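Local atomic coordinates of putative D-tyrosyl-tRNA(Tyr) deacylase 2 (Leishmania major, PDB entry 1TC5), a protein that probably hydrolyses D-tyrosyl-tRNA(Tyr) to D-tyrosine and free tRNA(Tyr), working as a homodimer and a highly divergent member of the DTD family. Residues Gln16-Gly21 with Val32-Gly37; Gln20-Val25 with Gly179-Ser184; Val38-Ala43 with Met92-Val97; Phe132-Arg137 with Ser167-Gly172. All blocks are in the same frame, centred on the assembly; numbering follows the deposited sequence.

How the contacts relate
From the N terminus the chain runs through 16-21, where strand 10-18 gives way to strand 20-24, and turns back after ten residues, along strand 31-34, to form contact 1. Strand 37-45 follows at once, and contact 3 closes a longer excursion by pairing it with 92-97. Next, contact 4 joins the last turn of helix 119-136 to 167-172, which holds edge strand 169-171. Contact 2 spans the widest separation: 20-25, which shares Gln20 and Gly21 with contact 1, meets 179-184, so contacts 3 and 4 both fall within its loop. Contact 1 spans both sheets, contact 2 completes the three-stranded antiparallel one, and contacts 3 and 4 belong to the five-stranded mixed sheet and its helix.

Contact 1 of 4, residues Gln16-Gly21 with Val32-Gly37; sequences QAMDQG and VRAGRG
Two pairs of backbone hydrogen bonds tie Gln16-Gly21 to Val32-Gly37: Met18 and Gly37 bond through N and O in both directions, and so do Gly21 and Ala34, with Gly21 N 2.9 Å from Ala34 O. Between them Asp19 and Gln20 both face Glu183 of strand 180-184, a classic beta bulge. In Gln20, chi2 (-76°) folds CD back, and the amide is turned so that NE2 donates to Asp19 O at 2.8 Å and also reaches Ile163 O. A water joins Gly21 O, Ala34 O and the NE of Arg33, whose guanidinium ends on the carbonyls of Lys158 and Gly161. A second water accepts a weak bond from Arg36 NH1 and donates to Asp19 OD1, while Arg36 NH2 bonds Phe74 O.

Met18 supplies the packing. Its flexible chain bends at chi3 (62°), which puts CE 3.6 Å from Ala34 CB and 3.3 Å from Gly35 O. The small Ala34 leaves room for that methyl, and Gly37 adopts backbone angles that a CB would obstruct. Beyond the contact, Met18 rests on Phe182 and on Leu95 of strand 93-98, while Gln16 touches Met39 and Tyr41 of strand 37-45, where the hairpin meets the mixed sheet.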
# COMPACT_ATOMS: atom_id res chain seq x y z
N GLN A 16 3.56 2.44 5.13
CA GLN A 16 2.28 2.23 5.82
C GLN A 16 2.52 1.87 7.28
O GLN A 16 3.50 1.16 7.61
CB GLN A 16 1.49 1.07 5.19
CG GLN A 16 1.03 1.25 3.77
CD GLN A 16 0.24 0.06 3.24
OE1 GLN A 16 -0.93 -0.11 3.60
NE2 GLN A 16 0.85 -0.74 2.37
N ALA A 17 1.66 2.40 8.14
CA ALA A 17 1.62 2.05 9.57
C ALA A 17 1.20 0.59 9.73
O ALA A 17 0.07 0.22 9.39
CB ALA A 17 0.65 2.94 10.32
N MET A 18 2.14 -0.22 10.20
CA MET A 18 1.96 -1.65 10.41
C MET A 18 1.64 -1.95 11.87
O MET A 18 2.30 -1.40 12.78
CB MET A 18 3.24 -2.40 10.02
CG MET A 18 3.17 -3.94 10.18
SD MET A 18 4.50 -4.74 9.27
CE MET A 18 5.96 -4.07 10.13
N ASP A 19 0.66 -2.81 12.11
CA ASP A 19 0.48 -3.44 13.42
C ASP A 19 1.06 -4.85 13.42
O ASP A 19 1.83 -5.21 14.32
CB ASP A 19 -0.99 -3.52 13.81
CG ASP A 19 -1.17 -3.92 15.24
OD1 ASP A 19 -0.74 -3.13 16.09
OD2 ASP A 19 -1.68 -5.01 15.63
N GLN A 20 0.66 -5.65 12.42
CA GLN A 20 1.20 -6.99 12.19
C GLN A 20 1.43 -7.22 10.69
O GLN A 20 0.66 -6.77 9.86
CB GLN A 20 0.23 -8.09 12.67
CG GLN A 20 -0.16 -8.08 14.15
CD GLN A 20 0.92 -8.61 15.06
OE1 GLN A 20 1.00 -9.83 15.31
NE2 GLN A 20 1.75 -7.71 15.56
N GLY A 21 2.49 -7.95 10.36
CA GLY A 21 2.69 -8.43 9.00
C GLY A 21 3.22 -9.85 8.90
O GLY A 21 3.96 -10.31 9.76
N VAL A 32 7.47 -15.04 7.07
CA VAL A 32 8.20 -14.39 8.15
C VAL A 32 7.35 -13.23 8.70
O VAL A 32 6.56 -12.59 7.95
CB VAL A 32 9.59 -13.89 7.69
CG1 VAL A 32 10.44 -15.06 7.27
CG2 VAL A 32 9.48 -12.91 6.51
N ARG A 33 7.52 -12.97 9.98
CA ARG A 33 6.62 -12.10 10.70
C ARG A 33 7.27 -10.83 11.20
O ARG A 33 8.46 -10.81 11.59
CB ARG A 33 6.05 -12.87 11.88
CG ARG A 33 5.17 -14.03 11.46
CD ARG A 33 4.33 -14.54 12.60
NE ARG A 33 3.40 -13.49 13.03
CZ ARG A 33 2.54 -13.60 14.03
NH1 ARG A 33 2.46 -14.72 14.74
NH2 ARG A 33 1.74 -12.58 14.32
N ALA A 34 6.46 -9.77 11.20
CA ALA A 34 6.78 -8.54 11.91
C ALA A 34 5.61 -8.08 12.78
O ALA A 34 4.44 -8.33 12.46
CB ALA A 34 7.14 -7.43 10.91
N GLY A 35 5.95 -7.39 13.87
CA GLY A 35 4.94 -6.72 14.68
C GLY A 35 4.79 -5.26 14.31
O GLY A 35 4.93 -4.87 13.14
N ARG A 36 4.53 -4.43 15.31
CA ARG A 36 4.21 -3.04 15.08
C ARG A 36 5.40 -2.28 14.55
O ARG A 36 6.53 -2.44 15.01
CB ARG A 36 3.70 -2.36 16.33
CG ARG A 36 3.16 -0.95 16.06
CD ARG A 36 2.23 -0.46 17.14
NE ARG A 36 2.99 -0.01 18.28
CZ ARG A 36 2.91 -0.48 19.53
NH1 ARG A 36 2.10 -1.46 19.89
NH2 ARG A 36 3.68 0.06 20.44
N GLY A 37 5.13 -1.44 13.57
CA GLY A 37 6.17 -0.60 12.99
C GLY A 37 5.74 -0.06 11.65
O GLY A 37 4.62 0.45 11.52
O HOH W 1 1.03 -4.11 18.04
O HOH W 2 2.92 -10.59 12.28

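Contact 2 of 4, residues Gln20-Val25 with Gly179-Ser184; sequences QGHLLV and GLRFES
His22 is held through its backbone and its ring at once: His22 N donates to Arg181 O at 2.8 Å, and Arg181 N returns a bond to His22 O. On the ring, NE2 lies 2.7 Å from a water in the ring plane, and that water sits doubtfully close to Glu183 OE2. Arg181 comes over one face of the imidazole, NH1 standing 3.9 Å above the plane and offset toward the rim, with the guanidinium turned 40° from the ring. Closer in, Arg181 CB sits 3.5 Å from His22 CD2. The long arginine can thus reach over the ring while also making a cation-pi contact with Tyr31.

The strands are antiparallel, at 171°, in the three-stranded sheet whose centre is strand 20-24; strand 180-184 continues it by pairing with a strand of the second subunit, so the outer edge of this contact is itself part of the dimer interface. Next to His22, Glu183 lies alongside Gln20 and points the same way, its OE1 3.6 Å from Gln20 CG.

Leu180 and Phe182 occupy the other face with Leu23 and pack on Met39 of strand 37-45, where oily side chains suit the buried space between the sheets. At the far end Leu24 N donates to Gly179 O at 2.8 Å, and Leu23 CD1, placed by chi2 (63°), lies 3.4 Å from the same oxygen.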
# COMPACT_ATOMS: atom_id res chain seq x y z
N GLN A 20 0.66 -5.65 12.42
CA GLN A 20 1.20 -6.99 12.19
C GLN A 20 1.43 -7.22 10.69
O GLN A 20 0.66 -6.77 9.86
CB GLN A 20 0.23 -8.09 12.67
CG GLN A 20 -0.16 -8.08 14.15
CD GLN A 20 0.92 -8.61 15.06
OE1 GLN A 20 1.00 -9.83 15.31
NE2 GLN A 20 1.75 -7.71 15.56
N GLY A 21 2.49 -7.95 10.36
CA GLY A 21 2.69 -8.43 9.00
C GLY A 21 3.22 -9.85 8.90
O GLY A 21 3.96 -10.31 9.76
N HIS A 22 2.80 -10.52 7.83
CA HIS A 22 3.31 -11.82 7.39
C HIS A 22 3.71 -11.72 5.91
O HIS A 22 2.88 -11.37 5.07
CB HIS A 22 2.27 -12.95 7.54
CG HIS A 22 1.53 -12.91 8.83
ND1 HIS A 22 2.06 -13.42 10.00
CD2 HIS A 22 0.32 -12.41 9.16
CE1 HIS A 22 1.20 -13.23 10.99
NE2 HIS A 22 0.13 -12.62 10.50
N LEU A 23 4.96 -12.05 5.61
CA LEU A 23 5.48 -11.97 4.26
C LEU A 23 6.01 -13.34 3.80
O LEU A 23 6.82 -13.94 4.45
CB LEU A 23 6.57 -10.88 4.16
CG LEU A 23 7.18 -10.63 2.78
CD1 LEU A 23 6.15 -10.15 1.81
CD2 LEU A 23 8.35 -9.63 2.85
N LEU A 24 5.52 -13.80 2.66
CA LEU A 24 5.92 -15.05 2.05
C LEU A 24 7.31 -14.90 1.43
O LEU A 24 7.55 -14.00 0.61
CB LEU A 24 4.91 -15.43 0.98
CG LEU A 24 5.06 -16.78 0.29
CD1 LEU A 24 4.62 -17.92 1.21
CD2 LEU A 24 4.24 -16.77 -0.98
N VAL A 25 8.22 -15.79 1.82
CA VAL A 25 9.62 -15.68 1.42
C VAL A 25 10.13 -16.80 0.49
O VAL A 25 11.20 -16.64 -0.08
CB VAL A 25 10.56 -15.58 2.64
CG1 VAL A 25 10.28 -14.27 3.39
CG2 VAL A 25 10.41 -16.80 3.55
N GLY A 179 3.71 -12.65 -1.40
CA GLY A 179 2.51 -12.99 -0.66
C GLY A 179 2.50 -12.28 0.69
O GLY A 179 3.49 -12.25 1.40
N LEU A 180 1.35 -11.72 1.05
CA LEU A 180 1.27 -10.78 2.16
C LEU A 180 -0.01 -10.94 2.98
O LEU A 180 -1.10 -11.09 2.42
CB LEU A 180 1.33 -9.34 1.62
CG LEU A 180 1.26 -8.21 2.66
CD1 LEU A 180 2.48 -8.21 3.59
CD2 LEU A 180 1.11 -6.86 1.98
N ARG A 181 0.13 -10.90 4.30
CA ARG A 181 -0.98 -10.61 5.19
C ARG A 181 -0.58 -9.40 6.04
O ARG A 181 0.49 -9.39 6.66
CB ARG A 181 -1.32 -11.82 6.07
CG ARG A 181 -1.54 -13.13 5.29
CD ARG A 181 -2.09 -14.29 6.14
NE ARG A 181 -1.42 -15.57 5.85
CZ ARG A 181 -0.83 -16.36 6.75
NH1 ARG A 181 -0.79 -16.05 8.05
NH2 ARG A 181 -0.26 -17.49 6.36
N PHE A 182 -1.44 -8.39 6.06
CA PHE A 182 -1.10 -7.09 6.65
C PHE A 182 -2.27 -6.61 7.51
O PHE A 182 -3.41 -6.64 7.06
CB PHE A 182 -0.83 -6.10 5.54
CG PHE A 182 -0.50 -4.74 6.01
CD1 PHE A 182 0.69 -4.49 6.69
CD2 PHE A 182 -1.38 -3.67 5.77
CE1 PHE A 182 1.01 -3.20 7.11
CE2 PHE A 182 -1.07 -2.38 6.20
CZ PHE A 182 0.14 -2.15 6.87
N GLU A 183 -1.98 -6.21 8.76
CA GLU A 183 -2.98 -5.63 9.66
C GLU A 183 -2.49 -4.26 10.11
O GLU A 183 -1.32 -4.09 10.48
CB GLU A 183 -3.20 -6.51 10.93
CG GLU A 183 -3.75 -7.90 10.68
CD GLU A 183 -3.55 -8.88 11.85
OE1 GLU A 183 -3.54 -8.46 13.05
OE2 GLU A 183 -3.40 -10.08 11.57
N SER A 184 -3.41 -3.30 10.13
CA SER A 184 -3.11 -1.94 10.46
C SER A 184 -4.28 -1.32 11.19
O SER A 184 -5.42 -1.58 10.85
CB SER A 184 -2.77 -1.18 9.18
OG SER A 184 -2.66 0.20 9.39
O HOH W 3 -1.72 -11.69 12.17

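Contact 3 of 4, residues Val38-Ala43 with Met92-Val97; sequences VMVYIA and MDILIV
Tyr41 and Val97 lie side by side and point the same way, the valine CB 3.8 Å from Tyr41 CD1 and its CG2 near both CD1 and CE1. A branched valine offers the flat ring a compact apolar neighbour, while the phenol reaches on to hydrogen-bond Gln16 of the second subunit through OH. On the same face Met39 and Leu95 also run alongside each other. In Met39, CG is anti to the backbone N (chi1 -176°) and an anti chi2 (168°) carries SD out to Leu95 CD2 at 4.0 Å; the unbranched thioether can follow the neighbouring leucine and continue onto Leu180 and Phe182.

These residues belong to two adjacent parallel strands at the heart of the five-stranded mixed sheet, their directions 22° apart. Five backbone hydrogen bonds join them in the staggered pattern of parallel pairing: Val40, for example, receives a bond at O from Val97 N and gives one from N to Leu95 O, both 2.7 Å.

The opposite face is a row of beta-branched residues. Val40 crosses Ile94 at a slant, their CG2 methyls 3.9 Å apart. Ile42 and Ile96 instead lie alongside each other and point the same way, with Ile42 CG2 4.1 Å from Ile96 CG2. Such side chains favour the extended backbone and give a broad apolar surface to helix 119-136: Ile42 touches Tyr126 and Phe129, Ile96 touches Tyr126, and Ile94 touches Val133. At the N-terminal end of strand 93-98, Asp93 turns away to a salt bridge with Arg168.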
# COMPACT_ATOMS: atom_id res chain seq x y z
N VAL A 38 6.61 -0.16 10.67
CA VAL A 38 6.35 0.35 9.32
C VAL A 38 6.61 -0.69 8.24
O VAL A 38 7.65 -1.38 8.25
CB VAL A 38 7.20 1.59 9.06
CG1 VAL A 38 7.06 2.06 7.60
CG2 VAL A 38 6.84 2.70 10.06
N MET A 39 5.66 -0.83 7.31
CA MET A 39 5.82 -1.62 6.10
C MET A 39 6.22 -0.70 4.94
O MET A 39 5.51 0.26 4.62
CB MET A 39 4.56 -2.39 5.75
CG MET A 39 4.74 -3.31 4.53
SD MET A 39 3.44 -4.49 4.25
CE MET A 39 2.16 -3.34 3.69
N VAL A 40 7.34 -1.05 4.32
CA VAL A 40 7.97 -0.25 3.28
C VAL A 40 7.88 -1.03 1.98
O VAL A 40 8.38 -2.15 1.93
CB VAL A 40 9.48 -0.04 3.61
CG1 VAL A 40 10.20 0.74 2.53
CG2 VAL A 40 9.65 0.63 4.97
N TYR A 41 7.23 -0.46 0.97
CA TYR A 41 7.34 -0.91 -0.41
C TYR A 41 8.38 -0.05 -1.16
O TYR A 41 8.33 1.16 -1.10
CB TYR A 41 6.00 -0.76 -1.14
CG TYR A 41 4.83 -1.62 -0.71
CD1 TYR A 41 4.94 -2.61 0.24
CD2 TYR A 41 3.56 -1.42 -1.30
CE1 TYR A 41 3.83 -3.39 0.62
CE2 TYR A 41 2.47 -2.18 -0.94
CZ TYR A 41 2.60 -3.18 0.02
OH TYR A 41 1.51 -3.95 0.40
N ILE A 42 9.30 -0.68 -1.89
CA ILE A 42 10.39 0.06 -2.49
C ILE A 42 10.63 -0.29 -3.97
O ILE A 42 10.61 -1.44 -4.39
CB ILE A 42 11.70 -0.15 -1.64
CG1 ILE A 42 12.84 0.74 -2.12
CG2 ILE A 42 12.11 -1.62 -1.57
CD1 ILE A 42 13.91 0.92 -1.03
N ALA A 43 10.91 0.75 -4.74
CA ALA A 43 11.24 0.64 -6.15
C ALA A 43 12.37 1.59 -6.44
O ALA A 43 12.44 2.67 -5.85
CB ALA A 43 10.07 1.03 -7.00
N MET A 92 10.49 -0.51 17.17
CA MET A 92 9.53 -0.74 16.10
C MET A 92 10.17 -1.65 15.04
O MET A 92 11.38 -1.60 14.80
CB MET A 92 9.09 0.59 15.47
CG MET A 92 8.21 1.51 16.35
SD MET A 92 6.60 0.79 16.88
CE MET A 92 7.01 0.24 18.54
N ASP A 93 9.34 -2.50 14.45
CA ASP A 93 9.74 -3.41 13.39
C ASP A 93 9.61 -2.70 12.05
O ASP A 93 8.82 -1.78 11.91
CB ASP A 93 8.86 -4.68 13.43
CG ASP A 93 9.21 -5.61 14.55
OD1 ASP A 93 10.08 -5.29 15.40
OD2 ASP A 93 8.67 -6.72 14.67
N ILE A 94 10.42 -3.12 11.09
CA ILE A 94 10.34 -2.64 9.71
C ILE A 94 10.25 -3.88 8.82
O ILE A 94 11.03 -4.84 8.98
CB ILE A 94 11.56 -1.73 9.34
CG1 ILE A 94 11.63 -0.52 10.29
CG2 ILE A 94 11.45 -1.23 7.90
CD1 ILE A 94 12.97 0.19 10.25
N LEU A 95 9.28 -3.85 7.93
CA LEU A 95 9.03 -4.90 6.95
C LEU A 95 9.18 -4.28 5.57
O LEU A 95 8.43 -3.40 5.24
CB LEU A 95 7.61 -5.43 7.12
CG LEU A 95 7.19 -6.51 6.12
CD1 LEU A 95 8.13 -7.69 6.17
CD2 LEU A 95 5.76 -6.98 6.40
N ILE A 96 10.14 -4.77 4.80
CA ILE A 96 10.52 -4.18 3.50
C ILE A 96 10.10 -5.16 2.43
O ILE A 96 10.45 -6.35 2.49
CB ILE A 96 12.07 -3.97 3.42
CG1 ILE A 96 12.56 -3.09 4.57
CG2 ILE A 96 12.45 -3.35 2.11
CD1 ILE A 96 14.05 -3.14 4.80
N VAL A 97 9.33 -4.66 1.48
CA VAL A 97 8.88 -5.43 0.35
C VAL A 97 9.32 -4.77 -0.97
O VAL A 97 8.97 -3.61 -1.23
CB VAL A 97 7.35 -5.54 0.37
CG1 VAL A 97 6.85 -6.55 -0.64
CG2 VAL A 97 6.88 -5.89 1.79

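Contact 4 of 4, residues Phe132-Arg137 with Ser167-Gly172; sequences FVRVAR and SRVISG
Helix 119-136 packs its C-terminal end against strand 169-171, the edge strand of the mixed sheet within this chain, in an alpha/beta layer where helix residues 132-136 and the strand run nearly antiparallel at 165°, their axes 8.9 Å apart at closest. Val169 carries this contact. With CG1 anti to the backbone N (chi1 174°), it sets that methyl 3.7 Å from Val133 CG1 and 3.9 Å from Arg134 CG, and turns CG2 to Arg137, whose CG is also 3.7 Å away. Both arginines cross the valine at about a right angle, so their aliphatic stems close over it while their guanidinium groups reach past it to waters and to partners beyond the contact. A short branched residue fits because it can touch three helix side chains at once.

No direct hydrogen bond links the segments; three waters do the work. One accepts from Arg137 NE and donates to Arg168 O, and another donates to both Arg137 O and Ser167 O. Arg137, its chain bent at chi2 and chi3, has its guanidinium further held by the carbonyls of Leu86, Cys89 and Met92, and that of Arg134 is fixed by a salt bridge to Glu141. The third water lies in the plane of the Arg134 guanidinium, accepting from NE at 3.1 Å while donating to Val169 O at 2.7 Å, and is 2.8 Å from Ser171 OG.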
# COMPACT_ATOMS: atom_id res chain seq x y z
N PHE A 132 21.75 -1.61 4.96
CA PHE A 132 21.88 -0.33 5.63
C PHE A 132 20.80 -0.15 6.69
O PHE A 132 21.05 0.44 7.71
CB PHE A 132 21.83 0.82 4.62
CG PHE A 132 23.08 0.99 3.79
CD1 PHE A 132 24.32 0.50 4.21
CD2 PHE A 132 23.02 1.69 2.58
CE1 PHE A 132 25.46 0.68 3.43
CE2 PHE A 132 24.16 1.88 1.81
CZ PHE A 132 25.39 1.38 2.24
N VAL A 133 19.59 -0.65 6.42
CA VAL A 133 18.49 -0.53 7.39
C VAL A 133 18.78 -1.42 8.59
O VAL A 133 18.68 -0.99 9.73
CB VAL A 133 17.09 -0.85 6.73
CG1 VAL A 133 15.91 -0.80 7.76
CG2 VAL A 133 16.81 0.13 5.60
N ARG A 134 19.19 -2.66 8.34
CA ARG A 134 19.60 -3.58 9.41
C ARG A 134 20.65 -2.94 10.33
O ARG A 134 20.54 -3.02 11.56
CB ARG A 134 20.21 -4.88 8.85
CG ARG A 134 19.23 -5.90 8.27
CD ARG A 134 19.97 -7.11 7.63
NE ARG A 134 19.43 -7.47 6.34
CZ ARG A 134 20.14 -7.79 5.27
NH1 ARG A 134 21.46 -7.80 5.30
NH2 ARG A 134 19.50 -8.11 4.16
N VAL A 135 21.64 -2.31 9.71
CA VAL A 135 22.75 -1.71 10.45
C VAL A 135 22.24 -0.53 11.29
O VAL A 135 22.57 -0.43 12.47
CB VAL A 135 23.91 -1.31 9.50
CG1 VAL A 135 24.98 -0.48 10.20
CG2 VAL A 135 24.55 -2.57 8.91
N ALA A 136 21.39 0.31 10.71
CA ALA A 136 20.84 1.48 11.42
C ALA A 136 19.84 1.10 12.53
O ALA A 136 19.51 1.93 13.38
CB ALA A 136 20.17 2.45 10.43
N ARG A 137 19.35 -0.14 12.50
CA ARG A 137 18.45 -0.64 13.53
C ARG A 137 19.14 -1.58 14.53
O ARG A 137 18.49 -2.10 15.44
CB ARG A 137 17.23 -1.31 12.88
CG ARG A 137 16.45 -0.39 11.94
CD ARG A 137 15.90 0.85 12.62
NE ARG A 137 14.68 0.58 13.37
CZ ARG A 137 14.07 1.48 14.13
NH1 ARG A 137 14.59 2.67 14.30
NH2 ARG A 137 12.93 1.18 14.74
N SER A 167 12.44 -4.86 17.33
CA SER A 167 13.53 -4.22 16.59
C SER A 167 13.91 -4.99 15.32
O SER A 167 15.09 -5.05 14.96
CB SER A 167 14.76 -3.99 17.49
OG SER A 167 14.47 -3.22 18.63
N ARG A 168 12.92 -5.56 14.64
CA ARG A 168 13.18 -6.40 13.46
C ARG A 168 13.34 -5.58 12.21
O ARG A 168 12.80 -4.49 12.09
CB ARG A 168 12.08 -7.44 13.28
CG ARG A 168 12.08 -8.42 14.42
CD ARG A 168 11.12 -9.56 14.28
NE ARG A 168 9.86 -9.19 14.86
CZ ARG A 168 9.37 -9.61 16.01
NH1 ARG A 168 9.96 -10.54 16.77
NH2 ARG A 168 8.22 -9.09 16.41
N VAL A 169 14.13 -6.11 11.28
CA VAL A 169 14.18 -5.60 9.91
C VAL A 169 13.98 -6.85 9.04
O VAL A 169 14.93 -7.62 8.79
CB VAL A 169 15.52 -4.87 9.60
CG1 VAL A 169 15.59 -4.49 8.14
CG2 VAL A 169 15.70 -3.66 10.47
N ILE A 170 12.73 -7.05 8.63
CA ILE A 170 12.31 -8.16 7.81
C ILE A 170 12.25 -7.66 6.39
O ILE A 170 11.82 -6.55 6.16
CB ILE A 170 10.91 -8.70 8.24
CG1 ILE A 170 10.85 -8.98 9.75
CG2 ILE A 170 10.56 -9.94 7.45
CD1 ILE A 170 11.95 -9.94 10.29
N SER A 171 12.70 -8.48 5.45
CA SER A 171 12.72 -8.10 4.04
C SER A 171 12.36 -9.27 3.12
O SER A 171 12.71 -10.44 3.37
CB SER A 171 14.10 -7.52 3.68
OG SER A 171 15.14 -8.38 4.08
N GLY A 172 11.64 -8.95 2.05
CA GLY A 172 11.26 -9.92 1.05
C GLY A 172 12.44 -10.47 0.29
O GLY A 172 13.52 -9.89 0.23
O HOH W 4 16.41 -8.01 6.55
O HOH W 5 13.47 -2.23 13.30
O HOH W 6 17.66 -4.65 15.91